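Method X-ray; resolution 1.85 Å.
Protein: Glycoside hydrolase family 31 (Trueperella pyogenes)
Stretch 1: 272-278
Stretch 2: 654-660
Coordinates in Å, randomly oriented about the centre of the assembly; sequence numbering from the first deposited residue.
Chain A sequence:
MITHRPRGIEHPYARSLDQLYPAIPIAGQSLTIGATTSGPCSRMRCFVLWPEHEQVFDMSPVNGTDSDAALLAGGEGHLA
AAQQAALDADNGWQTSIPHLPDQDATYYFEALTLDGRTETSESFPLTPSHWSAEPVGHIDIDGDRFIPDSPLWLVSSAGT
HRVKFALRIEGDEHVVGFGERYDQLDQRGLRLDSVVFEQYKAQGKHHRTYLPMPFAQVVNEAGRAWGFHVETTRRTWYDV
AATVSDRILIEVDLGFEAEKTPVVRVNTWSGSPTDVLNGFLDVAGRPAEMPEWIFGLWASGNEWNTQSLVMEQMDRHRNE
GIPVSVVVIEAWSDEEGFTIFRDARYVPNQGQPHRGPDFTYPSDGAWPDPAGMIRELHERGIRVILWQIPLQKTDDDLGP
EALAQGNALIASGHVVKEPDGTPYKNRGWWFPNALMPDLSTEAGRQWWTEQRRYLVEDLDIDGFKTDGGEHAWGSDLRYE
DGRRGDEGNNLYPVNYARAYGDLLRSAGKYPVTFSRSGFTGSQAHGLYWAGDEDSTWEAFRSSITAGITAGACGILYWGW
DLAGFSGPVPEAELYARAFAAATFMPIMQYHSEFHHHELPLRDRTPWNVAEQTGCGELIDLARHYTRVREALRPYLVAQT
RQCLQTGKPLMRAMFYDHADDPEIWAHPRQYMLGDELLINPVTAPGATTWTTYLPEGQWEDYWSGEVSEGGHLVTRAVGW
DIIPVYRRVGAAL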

# COMPACT_ATOMS: atom_id res chain seq x y z
N SER A 272 11.14 8.93 -25.33
CA SER A 272 11.40 9.81 -24.19
C SER A 272 10.88 9.13 -22.91
O SER A 272 10.07 8.21 -22.99
N PRO A 273 11.32 9.59 -21.72
CA PRO A 273 10.72 9.04 -20.49
C PRO A 273 9.18 9.14 -20.45
O PRO A 273 8.49 8.20 -20.05
N THR A 274 8.65 10.25 -20.96
CA THR A 274 7.21 10.47 -21.05
C THR A 274 6.52 9.47 -21.98
O THR A 274 5.44 8.95 -21.63
N ASP A 275 7.13 9.18 -23.13
CA ASP A 275 6.63 8.15 -24.07
C ASP A 275 6.45 6.80 -23.34
O ASP A 275 5.46 6.10 -23.52
N VAL A 276 7.44 6.45 -22.53
CA VAL A 276 7.43 5.16 -21.83
C VAL A 276 6.31 5.08 -20.81
O VAL A 276 5.51 4.11 -20.79
N LEU A 277 6.22 6.10 -19.96
CA LEU A 277 5.15 6.14 -18.97
C LEU A 277 3.78 6.13 -19.65
O LEU A 277 2.90 5.38 -19.23
N ASN A 278 3.62 6.88 -20.75
CA ASN A 278 2.36 6.81 -21.50
C ASN A 278 2.02 5.44 -22.06
O ASN A 278 0.85 5.06 -22.10
N MET A 654 12.96 14.40 -11.75
CA MET A 654 13.68 15.33 -12.63
C MET A 654 13.93 14.77 -14.03
O MET A 654 14.03 15.53 -15.00
N PHE A 655 14.03 13.45 -14.14
CA PHE A 655 14.35 12.81 -15.41
C PHE A 655 13.27 12.99 -16.47
O PHE A 655 13.57 12.82 -17.64
N TYR A 656 12.02 13.31 -16.09
CA TYR A 656 10.97 13.50 -17.11
C TYR A 656 11.27 14.68 -18.04
O TYR A 656 11.03 14.59 -19.23
N ASP A 657 11.78 15.78 -17.48
CA ASP A 657 12.04 16.98 -18.25
C ASP A 657 13.53 17.26 -18.43
O ASP A 657 13.87 18.09 -19.27
N HIS A 658 14.42 16.59 -17.67
CA HIS A 658 15.86 16.89 -17.68
C HIS A 658 16.76 15.65 -17.74
O HIS A 658 17.87 15.67 -17.22
N ALA A 659 16.31 14.59 -18.42
CA ALA A 659 17.09 13.32 -18.47
C ALA A 659 18.43 13.39 -19.21
O ALA A 659 19.25 12.50 -19.04
N ASP A 660 18.66 14.40 -20.03
CA ASP A 660 19.98 14.53 -20.67
C ASP A 660 21.05 15.18 -19.75
O ASP A 660 22.18 15.39 -20.18

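The first turn of a helix, opening at Pro-273, rests against a short, weakly bonded helical segment around Tyr-656, and the two are joined by apolar packing and one water. No direct hydrogen bond crosses between them. Together they bury 254 Å², most of it belonging to Pro-273 and Tyr-656, whose CA atoms lie 5.6 Å apart.

The apolar packing is built around Pro-273. Its CA-to-CB bond points toward the other stretch, and its ring, puckered C-gamma exo, reaches three residues there. Pro-273 CB lies 3.8 Å from Phe-655 CD1, at the edge of that ring and near its plane, and 3.9 Å from Tyr-656 CD1. Pro-273 CG approaches Ala-659 CB at 4.1 Å and sits 3.6 Å from Phe-655 O, so the compact ring packs against backbone as well as side chains. One turn later Leu-277, also pointing toward the partner, takes chi1 t and chi2 p; its CD2 lies 4.0 Å from Tyr-656 CE1 and 3.6 Å from Tyr-656 OH.

The aromatic residues arrive indirectly. Both leave the backbone sideways, yet their ends come nearer: Phe-655 with chi1 p (73°), Tyr-656 with chi1 m (-75°). The tyrosine side chain reaches both Pro-273 and Leu-277, four residues apart, each obliquely placed to its ring. Thr-274 OG1 meets its edge, 3.9 Å from Tyr-656 CD1, while the phenol OH is satisfied by hydrogen bonding elsewhere in the structure.

The polar link between the stretches is water 1. It accepts from Thr-274 N at 3.1 Å and donates to Tyr-656 O at 2.8 Å, bridging a helix N-terminal amide, which has no carbonyl four residues back within the helix to bond to, and a carbonyl of the other stretch. Thr-274 OG1, on a chi1 m side chain that leaves sideways, is also 2.8 Å from the oxygen of water 1.

Outside the contacting set, a reciprocal capping box secures the helix start. Ser-272, in the p rotamer, accepts from Asp-275 N through its OG at 3.0 Å, and Ser-272 N donates to Asp-275 OD2 at 2.9 Å, with Asp-275 in chi1 m. Neither residue touches the other stretch. Asn-278 ND2 donates to Thr-274 O at 3.0 Å, likewise off the interface.

Read as design, the pattern is clear: the cap is made by residues that do not touch the partner, proline in the first turn is the apolar wedge, one aromatic side chain serves both Pro-273 and Leu-277, and one water joins Thr-274 N to Tyr-656 O.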

# COMPACT_ATOMS: atom_id res chain seq x y z
CB SER A 272 10.69 11.15 -24.40
OG SER A 272 9.28 10.95 -24.28
CB PRO A 273 11.36 9.88 -19.39
CG PRO A 273 12.70 10.26 -19.96
CD PRO A 273 12.43 10.52 -21.41
CB THR A 274 6.93 11.94 -21.43
OG1 THR A 274 7.40 12.78 -20.37
CG2 THR A 274 5.45 12.18 -21.62
CB ASP A 275 7.59 7.93 -25.26
CG ASP A 275 7.66 9.12 -26.23
OD1 ASP A 275 6.69 9.90 -26.32
OD2 ASP A 275 8.70 9.27 -26.91
CB VAL A 276 8.79 4.87 -21.16
CG1 VAL A 276 8.71 3.62 -20.28
CG2 VAL A 276 9.86 4.71 -22.22
CB LEU A 277 5.30 7.29 -17.98
CG LEU A 277 4.22 7.44 -16.89
CD1 LEU A 277 4.12 6.21 -16.00
CD2 LEU A 277 4.54 8.68 -16.06
CB ASN A 278 2.32 7.83 -22.63
CG ASN A 278 1.80 9.16 -22.17
OD1 ASN A 278 0.60 9.31 -21.89
ND2 ASN A 278 2.68 10.11 -22.07
CB MET A 654 15.02 15.68 -12.01
CG MET A 654 14.91 16.26 -10.62
SD MET A 654 14.56 18.01 -10.69
CE MET A 654 16.26 18.52 -10.96
CB PHE A 655 14.75 11.32 -15.25
CG PHE A 655 13.61 10.39 -14.91
CD1 PHE A 655 12.79 9.89 -15.91
CD2 PHE A 655 13.41 9.96 -13.62
CE1 PHE A 655 11.77 9.01 -15.62
CE2 PHE A 655 12.38 9.08 -13.31
CZ PHE A 655 11.56 8.60 -14.31
CB TYR A 656 9.55 13.61 -16.49
CG TYR A 656 9.08 12.26 -16.04
CD1 TYR A 656 8.63 11.32 -16.97
CD2 TYR A 656 9.14 11.88 -14.71
CE1 TYR A 656 8.23 10.05 -16.56
CE2 TYR A 656 8.75 10.61 -14.29
CZ TYR A 656 8.31 9.69 -15.22
OH TYR A 656 7.93 8.43 -14.80
CB ASP A 657 11.38 18.21 -17.58
CG ASP A 657 9.87 18.04 -17.36
OD1 ASP A 657 9.19 17.54 -18.27
OD2 ASP A 657 9.36 18.42 -16.26
CB HIS A 658 16.24 17.76 -16.46
CG HIS A 658 15.39 18.98 -16.31
ND1 HIS A 658 14.34 19.06 -15.41
CD2 HIS A 658 15.39 20.15 -16.99
CE1 HIS A 658 13.75 20.23 -15.53
NE2 HIS A 658 14.37 20.92 -16.47
CB ALA A 659 16.25 12.20 -19.08
CB ASP A 660 19.86 15.24 -22.03
CG ASP A 660 19.37 16.65 -21.92
OD1 ASP A 660 19.08 17.11 -20.79
OD2 ASP A 660 19.26 17.31 -22.97
O HOH W 1 10.02 12.98 -21.25